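Side-chain contacts in phage-related conserved hypothetical protein, BB2244 (PDB 2BDV), which is of uncharacterised function but belongs to the SRAP family, whose studied members form covalent crosslinks to abasic sites in single-stranded DNA: residues A[6-11]-A[118-123]; A[32-37]-A[201-206]; A[47-52]-A[135-140]. All coordinates share one frame; numbering follows the deposited sequence.

Interaction 1: residues A[6-11]-A[118-123]; sequences AQKSAP and PYYIHG
Ala6 and Tyr120 lie on strands 5-7 and 116-123, which are not direct neighbours: strand 101-107 runs between them, antiparallel to both, and the two CA atoms stand 9.0 Å apart. What bridges that gap is the Tyr120 ring. With CG anti to the backbone N (chi1 175°), the ring is carried across the intervening strand, and its CE1 comes to 3.9 Å from the CB of Ala6, an apolar touch. Lys8, just past the end of the short strand, reaches in from the opposite direction with its chain extended beyond CG. Its CE lies 3.2 Å from the phenol OH of Tyr120 and 3.9 Å from CZ of the same ring. NZ of Lys8 is nearest to CZ of Tyr120, at 3.6 Å, and then to CE2, at 3.7 Å, so that it lies on the far side of the hydroxyl from CE1. Methyl and lysine end both sit on the same side of the ring plane and approach it obliquely. NZ of Lys8 is 3.4 Å from the OH of Tyr120. The rings of Tyr103 and Tyr34 also meet that of Tyr120, so it belongs to a small aromatic cluster. At Lys8 the backbone N is held by Asp100, which fixes where the lysine starts. The chemistry is mixed: the methyl of Ala6 gives the buried tyrosine its apolar touch, CE of Lys8 lies against the phenol oxygen and CZ, and the nearby amine, if protonated, would probably draw electron density toward that oxygen.

Interaction 2: residues A[32-37]-A[201-206]; sequences PRYNIP and SWYPVR
The meeting of Tyr34 and Tyr203 is a weak polar contact at the surface, made by two phenol hydroxyls that reach toward each other from the bend at 34 and from the edge strand 201-204. The backbones stay well apart, the nearest CA atoms being those of Tyr34 and Val205 at 11.6 Å, so the side chains cover nearly all of the gap. The rings come from opposite directions, and only their outer ends meet. Tyr34 OH donates to Tyr203 OH over 3.3 Å, a long and weak hydrogen bond, with the donor oxygen lying obliquely to the Tyr203 ring. Tyr203 gets there by setting CG between its backbone N and carbonyl carbon (chi1 54°), which swings the ring across from the edge of the sheet. Tyr34 has further partners: its side chain packs on Ala6, Lys8 and Gln207, and its backbone O accepts from the OH of Tyr103. Behind Tyr203, the main chain pairs with Tyr120 on strand 116-123, and the ring of Tyr120 in turn meets that of Tyr34, their planes at about 55°. Tyr34, Tyr120 and Tyr203 thus form a tyrosine cluster over one face of the four-stranded antiparallel sheet, extending from near one outer strand, 5-7, to the other, 201-204, in a chain whose sequence places it in the SRAP family.

Interaction 3: residues A[47-52]-A[135-140]; sequences RLVDQA and WRRGAE
Val49 sets CG1 anti to its backbone N (chi1 -174°), leaving both methyls turned to the 135-140 loop, and Arg137 meets them with its own CG also anti to N (chi1 -161°). The two side chains cross at about a right angle: CG1 of Val49 is 3.5 Å from CG of Arg137, and CG2 of Val49 sits 3.6 Å from CB of Arg137. The arginine then bends at chi2 and chi3, leading its guanidinium away, so that of the arginine side chain only CB and CG meet the valine. CG2 of Val49 also touches CZ3 of Trp135, at 3.8 Å and obliquely to the indole. Leu48 comes to the edge of the same ring, near its plane, CD1 lying 4.2 Å from CE3 of Trp135. No direct hydrogen bond joins the loops; a water does so, donating to Leu48 O at 3.1 Å and accepting from Arg137 N at 2.8 Å. Each loop is stiffened from within. A type I' turn runs from Val49 to Ala52, and Arg47 grips Gln51 O side-on with NE and NH1 in the guanidinium plane. A type II turn spans Arg136 to Ala139, and Trp135 NE1 reaches Ala139 O over 2.9 Å (N-H line 140°), the donor above the carbonyl plane. The contact therefore combines a modest apolar patch with one water bridge, joining two internally bonded surface turns without pairing any charges across it.

In the fold
Interactions 1 and 2 are adjacent parts of one region, their centres 6 Å apart. They share the sheet in which strands 116-123 and 201-204 are neighbours: Tyr120 N lies 2.9 Å from Tyr203 O, and at the other end Gln7 N lies 2.8 Å from Arg33 O, both probable hydrogen bonds. The tyrosine cluster thus has a backbone link on each flank. Interaction 3 stands apart, with its centre 27 Å from that of interaction 1 and 30 Å from that of interaction 2; its nearest atoms remain about 14 Å from interaction 1. Interactions 2 and 3 occupy opposite sides of the chain's centre.

Interaction 1: residues A[6-11]-A[118-123]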
loop_
_atom_site.group_PDB
_atom_site.type_symbol
_atom_site.label_atom_id
_atom_site.label_comp_id
_atom_site.label_asym_id
_atom_site.label_seq_id
_atom_site.Cartn_x
_atom_site.Cartn_y
_atom_site.Cartn_z
ATOM N N ALA A 6 -7.886 -3.539 3.160
ATOM C CA ALA A 6 -9.317 -3.592 2.903
ATOM C C ALA A 6 -9.757 -2.448 1.992
ATOM O O ALA A 6 -9.419 -1.291 2.231
ATOM C CB ALA A 6 -10.097 -3.542 4.226
ATOM N N GLN A 7 -10.489 -2.794 0.934
ATOM C CA GLN A 7 -11.035 -1.816 -0.007
ATOM C C GLN A 7 -12.538 -2.082 -0.072
ATOM O O GLN A 7 -13.016 -2.854 -0.911
ATOM C CB GLN A 7 -10.417 -1.967 -1.400
ATOM C CG GLN A 7 -8.951 -1.550 -1.478
ATOM C CD GLN A 7 -8.398 -1.572 -2.900
ATOM O OE1 GLN A 7 -8.799 -2.395 -3.722
ATOM N NE2 GLN A 7 -7.456 -0.673 -3.187
ATOM N N LYS A 8 -13.280 -1.442 0.827
ATOM C CA LYS A 8 -14.724 -1.624 0.891
ATOM C C LYS A 8 -15.588 -0.445 0.445
ATOM O O LYS A 8 -16.785 -0.611 0.214
ATOM C CB LYS A 8 -15.121 -2.066 2.296
ATOM C CG LYS A 8 -14.345 -1.423 3.422
ATOM C CD LYS A 8 -14.546 -2.228 4.703
ATOM C CE LYS A 8 -14.013 -1.494 5.916
ATOM N NZ LYS A 8 -14.242 -2.269 7.169
ATOM N N SER A 9 -14.995 0.737 0.323
ATOM C CA SER A 9 -15.750 1.902 -0.122
ATOM C C SER A 9 -15.934 1.867 -1.626
ATOM O O SER A 9 -15.217 1.166 -2.339
ATOM C CB SER A 9 -15.029 3.197 0.239
ATOM O OG SER A 9 -14.997 3.384 1.634
ATOM N N ALA A 10 -16.909 2.631 -2.102
ATOM C CA ALA A 10 -17.176 2.720 -3.524
ATOM C C ALA A 10 -15.949 3.340 -4.173
ATOM O O ALA A 10 -15.339 4.253 -3.618
ATOM C CB ALA A 10 -18.393 3.596 -3.768
ATOM N N PRO A 11 -15.562 2.847 -5.354
ATOM C CA PRO A 11 -14.391 3.393 -6.042
ATOM C C PRO A 11 -14.467 4.909 -6.279
ATOM O O PRO A 11 -13.446 5.591 -6.202
ATOM C CB PRO A 11 -14.340 2.585 -7.339
ATOM C CG PRO A 11 -15.764 2.148 -7.535
ATOM C CD PRO A 11 -16.181 1.771 -6.143
ATOM N N PRO A 118 -5.594 -11.342 14.897
ATOM C CA PRO A 118 -5.653 -10.319 13.846
ATOM C C PRO A 118 -6.391 -9.042 14.279
ATOM O O PRO A 118 -7.419 -9.108 14.953
ATOM C CB PRO A 118 -6.373 -11.045 12.705
ATOM C CG PRO A 118 -7.281 -12.004 13.433
ATOM C CD PRO A 118 -6.393 -12.530 14.534
ATOM N N TYR A 119 -5.853 -7.884 13.904
ATOM C CA TYR A 119 -6.475 -6.600 14.228
ATOM C C TYR A 119 -6.764 -5.830 12.941
ATOM O O TYR A 119 -6.059 -5.990 11.939
ATOM C CB TYR A 119 -5.551 -5.738 15.108
ATOM C CG TYR A 119 -5.527 -6.122 16.566
ATOM C CD1 TYR A 119 -4.758 -7.197 17.013
ATOM C CD2 TYR A 119 -6.315 -5.445 17.495
ATOM C CE1 TYR A 119 -4.777 -7.595 18.347
ATOM C CE2 TYR A 119 -6.341 -5.834 18.833
ATOM C CZ TYR A 119 -5.572 -6.913 19.251
ATOM O OH TYR A 119 -5.627 -7.327 20.567
ATOM N N TYR A 120 -7.805 -5.005 12.958
ATOM C CA TYR A 120 -8.136 -4.184 11.794
ATOM C C TYR A 120 -7.866 -2.726 12.202
ATOM O O TYR A 120 -8.374 -2.274 13.223
ATOM C CB TYR A 120 -9.615 -4.355 11.397
ATOM C CG TYR A 120 -10.040 -3.442 10.261
ATOM C CD1 TYR A 120 -9.435 -3.536 9.012
ATOM C CD2 TYR A 120 -11.030 -2.480 10.441
ATOM C CE1 TYR A 120 -9.797 -2.701 7.972
ATOM C CE2 TYR A 120 -11.408 -1.629 9.401
ATOM C CZ TYR A 120 -10.782 -1.749 8.163
ATOM O OH TYR A 120 -11.131 -0.932 7.106
ATOM N N ILE A 121 -7.051 -2.018 11.417
ATOM C CA ILE A 121 -6.689 -0.617 11.688
ATOM C C ILE A 121 -7.296 0.289 10.624
ATOM O O ILE A 121 -7.259 -0.037 9.441
ATOM C CB ILE A 121 -5.140 -0.365 11.644
ATOM C CG1 ILE A 121 -4.397 -1.282 12.609
ATOM C CG2 ILE A 121 -4.828 1.053 12.071
ATOM C CD1 ILE A 121 -4.190 -2.667 12.112
ATOM N N HIS A 122 -7.845 1.432 11.031
ATOM C CA HIS A 122 -8.441 2.351 10.058
ATOM C C HIS A 122 -8.461 3.802 10.533
ATOM O O HIS A 122 -8.086 4.111 11.664
ATOM C CB HIS A 122 -9.866 1.900 9.737
ATOM C CG HIS A 122 -10.811 2.067 10.882
ATOM N ND1 HIS A 122 -11.317 3.293 11.254
ATOM C CD2 HIS A 122 -11.286 1.174 11.783
ATOM C CE1 HIS A 122 -12.059 3.150 12.337
ATOM N NE2 HIS A 122 -12.057 1.874 12.678
ATOM N N GLY A 123 -8.899 4.686 9.645
ATOM C CA GLY A 123 -8.994 6.097 9.962
ATOM C C GLY A 123 -10.452 6.530 9.893
ATOM O O GLY A 123 -11.351 5.694 9.960
#

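Interaction 2: residues A[32-37]-A[201-206]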
loop_
_atom_site.group_PDB
_atom_site.type_symbol
_atom_site.label_atom_id
_atom_site.label_comp_id
_atom_site.label_asym_id
_atom_site.label_seq_id
_atom_site.Cartn_x
_atom_site.Cartn_y
_atom_site.Cartn_z
ATOM N N PRO A 32 -16.918 -4.799 -3.173
ATOM C CA PRO A 32 -15.899 -4.440 -2.182
ATOM C C PRO A 32 -15.150 -5.662 -1.636
ATOM O O PRO A 32 -15.716 -6.749 -1.513
ATOM C CB PRO A 32 -16.708 -3.714 -1.106
ATOM C CG PRO A 32 -18.028 -4.412 -1.161
ATOM C CD PRO A 32 -18.273 -4.549 -2.650
ATOM N N ARG A 33 -13.871 -5.475 -1.324
ATOM C CA ARG A 33 -13.042 -6.551 -0.797
ATOM C C ARG A 33 -12.534 -6.189 0.589
ATOM O O ARG A 33 -11.751 -5.252 0.747
ATOM C CB ARG A 33 -11.858 -6.809 -1.729
ATOM C CG ARG A 33 -12.263 -7.189 -3.139
ATOM C CD ARG A 33 -12.982 -8.520 -3.158
ATOM N NE ARG A 33 -14.123 -8.510 -4.064
ATOM C CZ ARG A 33 -14.947 -9.538 -4.233
ATOM N NH1 ARG A 33 -15.967 -9.441 -5.076
ATOM N NH2 ARG A 33 -14.747 -10.666 -3.561
ATOM N N TYR A 34 -12.984 -6.937 1.591
ATOM C CA TYR A 34 -12.582 -6.690 2.972
ATOM C C TYR A 34 -11.260 -7.388 3.314
ATOM O O TYR A 34 -10.572 -6.987 4.249
ATOM C CB TYR A 34 -13.696 -7.157 3.932
ATOM C CG TYR A 34 -13.541 -6.700 5.384
ATOM C CD1 TYR A 34 -13.395 -5.343 5.703
ATOM C CD2 TYR A 34 -13.547 -7.625 6.438
ATOM C CE1 TYR A 34 -13.256 -4.917 7.039
ATOM C CE2 TYR A 34 -13.409 -7.207 7.778
ATOM C CZ TYR A 34 -13.261 -5.854 8.067
ATOM O OH TYR A 34 -13.104 -5.438 9.373
ATOM N N ASN A 35 -10.901 -8.414 2.543
ATOM C CA ASN A 35 -9.673 -9.172 2.787
ATOM C C ASN A 35 -8.832 -9.241 1.520
ATOM O O ASN A 35 -9.059 -10.097 0.664
ATOM C CB ASN A 35 -10.025 -10.590 3.246
ATOM C CG ASN A 35 -8.805 -11.401 3.637
ATOM O OD1 ASN A 35 -8.123 -11.093 4.619
ATOM N ND2 ASN A 35 -8.523 -12.449 2.869
ATOM N N ILE A 36 -7.848 -8.353 1.409
ATOM C CA ILE A 36 -7.006 -8.307 0.222
ATOM C C ILE A 36 -5.539 -8.588 0.506
ATOM O O ILE A 36 -4.862 -7.815 1.185
ATOM C CB ILE A 36 -7.111 -6.934 -0.464
ATOM C CG1 ILE A 36 -8.574 -6.628 -0.796
ATOM C CG2 ILE A 36 -6.253 -6.914 -1.714
ATOM C CD1 ILE A 36 -8.802 -5.246 -1.371
ATOM N N PRO A 37 -5.029 -9.717 -0.005
ATOM C CA PRO A 37 -3.628 -10.077 0.206
ATOM C C PRO A 37 -2.799 -9.803 -1.035
ATOM O O PRO A 37 -3.329 -9.446 -2.081
ATOM C CB PRO A 37 -3.709 -11.567 0.477
ATOM C CG PRO A 37 -4.725 -11.991 -0.546
ATOM C CD PRO A 37 -5.807 -10.906 -0.409
ATOM N N SER A 201 -7.635 4.202 14.569
ATOM C CA SER A 201 -8.188 3.456 15.686
ATOM C C SER A 201 -8.181 2.016 15.170
ATOM O O SER A 201 -8.031 1.794 13.967
ATOM C CB SER A 201 -9.617 3.916 16.014
ATOM O OG SER A 201 -10.501 3.695 14.930
ATOM N N TRP A 202 -8.326 1.036 16.058
ATOM C CA TRP A 202 -8.319 -0.357 15.623
ATOM C C TRP A 202 -9.009 -1.275 16.605
ATOM O O TRP A 202 -9.191 -0.926 17.768
ATOM C CB TRP A 202 -6.878 -0.830 15.408
ATOM C CG TRP A 202 -5.999 -0.619 16.592
ATOM C CD1 TRP A 202 -5.874 -1.433 17.684
ATOM C CD2 TRP A 202 -5.145 0.502 16.828
ATOM N NE1 TRP A 202 -4.993 -0.883 18.585
ATOM C CE2 TRP A 202 -4.530 0.306 18.083
ATOM C CE3 TRP A 202 -4.839 1.660 16.098
ATOM C CZ2 TRP A 202 -3.626 1.226 18.629
ATOM C CZ3 TRP A 202 -3.941 2.580 16.639
ATOM C CH2 TRP A 202 -3.345 2.355 17.892
ATOM N N TYR A 203 -9.407 -2.448 16.128
ATOM C CA TYR A 203 -10.063 -3.420 16.988
ATOM C C TYR A 203 -9.705 -4.840 16.552
ATOM O O TYR A 203 -9.283 -5.065 15.413
ATOM C CB TYR A 203 -11.589 -3.223 16.969
ATOM C CG TYR A 203 -12.216 -3.231 15.590
ATOM C CD1 TYR A 203 -12.400 -2.041 14.872
ATOM C CD2 TYR A 203 -12.595 -4.424 14.991
ATOM C CE1 TYR A 203 -12.947 -2.051 13.591
ATOM C CE2 TYR A 203 -13.137 -4.449 13.713
ATOM C CZ TYR A 203 -13.312 -3.267 13.016
ATOM O OH TYR A 203 -13.845 -3.300 11.745
ATOM N N PRO A 204 -9.854 -5.820 17.460
ATOM C CA PRO A 204 -9.528 -7.196 17.089
ATOM C C PRO A 204 -10.655 -7.780 16.250
ATOM O O PRO A 204 -11.828 -7.660 16.615
ATOM C CB PRO A 204 -9.384 -7.887 18.441
ATOM C CG PRO A 204 -10.427 -7.187 19.271
ATOM C CD PRO A 204 -10.259 -5.731 18.877
ATOM N N VAL A 205 -10.313 -8.387 15.118
ATOM C CA VAL A 205 -11.334 -8.989 14.275
ATOM C C VAL A 205 -11.637 -10.356 14.876
ATOM O O VAL A 205 -10.728 -11.121 15.186
ATOM C CB VAL A 205 -10.851 -9.134 12.811
ATOM C CG1 VAL A 205 -9.512 -9.794 12.779
ATOM C CG2 VAL A 205 -11.868 -9.938 12.005
ATOM N N ARG A 206 -12.919 -10.650 15.048
ATOM C CA ARG A 206 -13.343 -11.897 15.665
ATOM C C ARG A 206 -13.655 -12.992 14.657
ATOM O O ARG A 206 -13.714 -14.172 15.006
ATOM C CB ARG A 206 -14.549 -11.609 16.563
ATOM C CG ARG A 206 -14.341 -10.346 17.413
ATOM C CD ARG A 206 -15.518 -10.043 18.334
ATOM N NE ARG A 206 -15.494 -8.671 18.829
ATOM C CZ ARG A 206 -16.277 -8.213 19.803
ATOM N NH1 ARG A 206 -17.143 -9.026 20.393
ATOM N NH2 ARG A 206 -16.210 -6.941 20.179
#

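Interaction 3: residues A[47-52]-A[135-140]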
loop_
_atom_site.group_PDB
_atom_site.type_symbol
_atom_site.label_atom_id
_atom_site.label_comp_id
_atom_site.label_asym_id
_atom_site.label_seq_id
_atom_site.Cartn_x
_atom_site.Cartn_y
_atom_site.Cartn_z
ATOM N N ARG A 47 -0.872 8.218 -12.370
ATOM C CA ARG A 47 -0.741 8.970 -13.611
ATOM C C ARG A 47 0.506 8.443 -14.324
ATOM O O ARG A 47 1.344 9.208 -14.800
ATOM C CB ARG A 47 -0.600 10.462 -13.298
ATOM C CG ARG A 47 -1.735 10.977 -12.433
ATOM C CD ARG A 47 -1.558 12.432 -12.071
ATOM N NE ARG A 47 -1.575 13.309 -13.239
ATOM C CZ ARG A 47 -1.334 14.615 -13.174
ATOM N NH1 ARG A 47 -1.359 15.358 -14.271
ATOM N NH2 ARG A 47 -1.053 15.172 -12.002
ATOM N N LEU A 48 0.612 7.118 -14.395
ATOM C CA LEU A 48 1.766 6.465 -15.008
ATOM C C LEU A 48 1.822 6.520 -16.530
ATOM O O LEU A 48 2.903 6.460 -17.118
ATOM C CB LEU A 48 1.824 5.004 -14.558
ATOM C CG LEU A 48 1.909 4.810 -13.045
ATOM C CD1 LEU A 48 1.896 3.318 -12.706
ATOM C CD2 LEU A 48 3.159 5.481 -12.522
ATOM N N VAL A 49 0.663 6.621 -17.167
ATOM C CA VAL A 49 0.620 6.674 -18.619
ATOM C C VAL A 49 0.147 8.032 -19.133
ATOM O O VAL A 49 -1.005 8.422 -18.924
ATOM C CB VAL A 49 -0.302 5.574 -19.180
ATOM C CG1 VAL A 49 -0.207 5.544 -20.710
ATOM C CG2 VAL A 49 0.085 4.214 -18.585
ATOM N N ASP A 50 1.053 8.737 -19.807
ATOM C CA ASP A 50 0.776 10.055 -20.379
ATOM C C ASP A 50 0.212 11.061 -19.375
ATOM O O ASP A 50 -0.673 11.841 -19.710
ATOM C CB ASP A 50 -0.187 9.912 -21.560
ATOM C CG ASP A 50 0.490 9.365 -22.803
ATOM O OD1 ASP A 50 -0.231 8.787 -23.643
ATOM O OD2 ASP A 50 1.732 9.526 -22.957
ATOM N N GLN A 51 0.735 11.029 -18.152
ATOM C CA GLN A 51 0.324 11.933 -17.081
ATOM C C GLN A 51 -1.174 11.928 -16.785
ATOM O O GLN A 51 -1.651 12.738 -16.004
ATOM C CB GLN A 51 0.772 13.362 -17.410
ATOM C CG GLN A 51 2.243 13.473 -17.783
ATOM C CD GLN A 51 2.684 14.909 -18.056
ATOM O OE1 GLN A 51 3.862 15.172 -18.309
ATOM N NE2 GLN A 51 1.737 15.843 -18.005
ATOM N N ALA A 52 -1.913 11.008 -17.388
ATOM C CA ALA A 52 -3.352 10.952 -17.181
ATOM C C ALA A 52 -3.748 10.338 -15.839
ATOM O O ALA A 52 -3.209 9.307 -15.426
ATOM C CB ALA A 52 -4.012 10.188 -18.325
ATOM N N TRP A 135 4.936 -1.465 -13.162
ATOM C CA TRP A 135 4.129 -1.621 -14.357
ATOM C C TRP A 135 4.209 -0.331 -15.169
ATOM O O TRP A 135 4.377 0.756 -14.615
ATOM C CB TRP A 135 2.674 -1.924 -14.008
ATOM C CG TRP A 135 1.818 -2.041 -15.223
ATOM C CD1 TRP A 135 1.626 -3.151 -15.993
ATOM C CD2 TRP A 135 1.045 -0.997 -15.825
ATOM N NE1 TRP A 135 0.775 -2.862 -17.038
ATOM C CE2 TRP A 135 0.404 -1.545 -16.955
ATOM C CE3 TRP A 135 0.832 0.352 -15.517
ATOM C CZ2 TRP A 135 -0.435 -0.794 -17.779
ATOM C CZ3 TRP A 135 0.001 1.102 -16.331
ATOM C CH2 TRP A 135 -0.626 0.527 -17.450
ATOM N N ARG A 136 4.123 -0.465 -16.487
ATOM C CA ARG A 136 4.156 0.675 -17.396
ATOM C C ARG A 136 3.280 0.301 -18.589
ATOM O O ARG A 136 3.036 -0.882 -18.829
ATOM C CB ARG A 136 5.586 0.962 -17.863
ATOM C CG ARG A 136 6.563 1.320 -16.752
ATOM C CD ARG A 136 6.352 2.720 -16.186
ATOM N NE ARG A 136 7.391 3.015 -15.199
ATOM C CZ ARG A 136 7.371 2.609 -13.933
ATOM N NH1 ARG A 136 6.348 1.898 -13.472
ATOM N NH2 ARG A 136 8.403 2.880 -13.140
ATOM N N ARG A 137 2.813 1.300 -19.331
ATOM C CA ARG A 137 1.943 1.074 -20.492
ATOM C C ARG A 137 2.475 0.005 -21.451
ATOM O O ARG A 137 3.632 0.048 -21.863
ATOM C CB ARG A 137 1.732 2.391 -21.259
ATOM C CG ARG A 137 0.513 2.407 -22.201
ATOM C CD ARG A 137 0.798 1.788 -23.571
ATOM N NE ARG A 137 1.643 2.645 -24.407
ATOM C CZ ARG A 137 2.108 2.307 -25.610
ATOM N NH1 ARG A 137 2.867 3.159 -26.287
ATOM N NH2 ARG A 137 1.822 1.122 -26.137
ATOM N N GLY A 138 1.615 -0.947 -21.801
ATOM C CA GLY A 138 2.007 -2.010 -22.707
ATOM C C GLY A 138 2.596 -3.224 -22.010
ATOM O O GLY A 138 2.773 -4.273 -22.630
ATOM N N ALA A 139 2.896 -3.083 -20.722
ATOM C CA ALA A 139 3.473 -4.171 -19.937
ATOM C C ALA A 139 2.402 -5.117 -19.417
ATOM O O ALA A 139 1.263 -4.716 -19.174
ATOM C CB ALA A 139 4.274 -3.608 -18.768
ATOM N N GLU A 140 2.774 -6.379 -19.237
ATOM C CA GLU A 140 1.838 -7.370 -18.737
ATOM C C GLU A 140 1.615 -7.161 -17.241
ATOM O O GLU A 140 2.462 -6.586 -16.554
ATOM C CB GLU A 140 2.374 -8.769 -19.011
ATOM C CG GLU A 140 1.291 -9.749 -19.394
ATOM C CD GLU A 140 1.835 -10.912 -20.187
ATOM O OE1 GLU A 140 2.472 -10.668 -21.238
ATOM O OE2 GLU A 140 1.623 -12.067 -19.763
HETATM O O HOH W 1 3.514 4.006 -18.890
#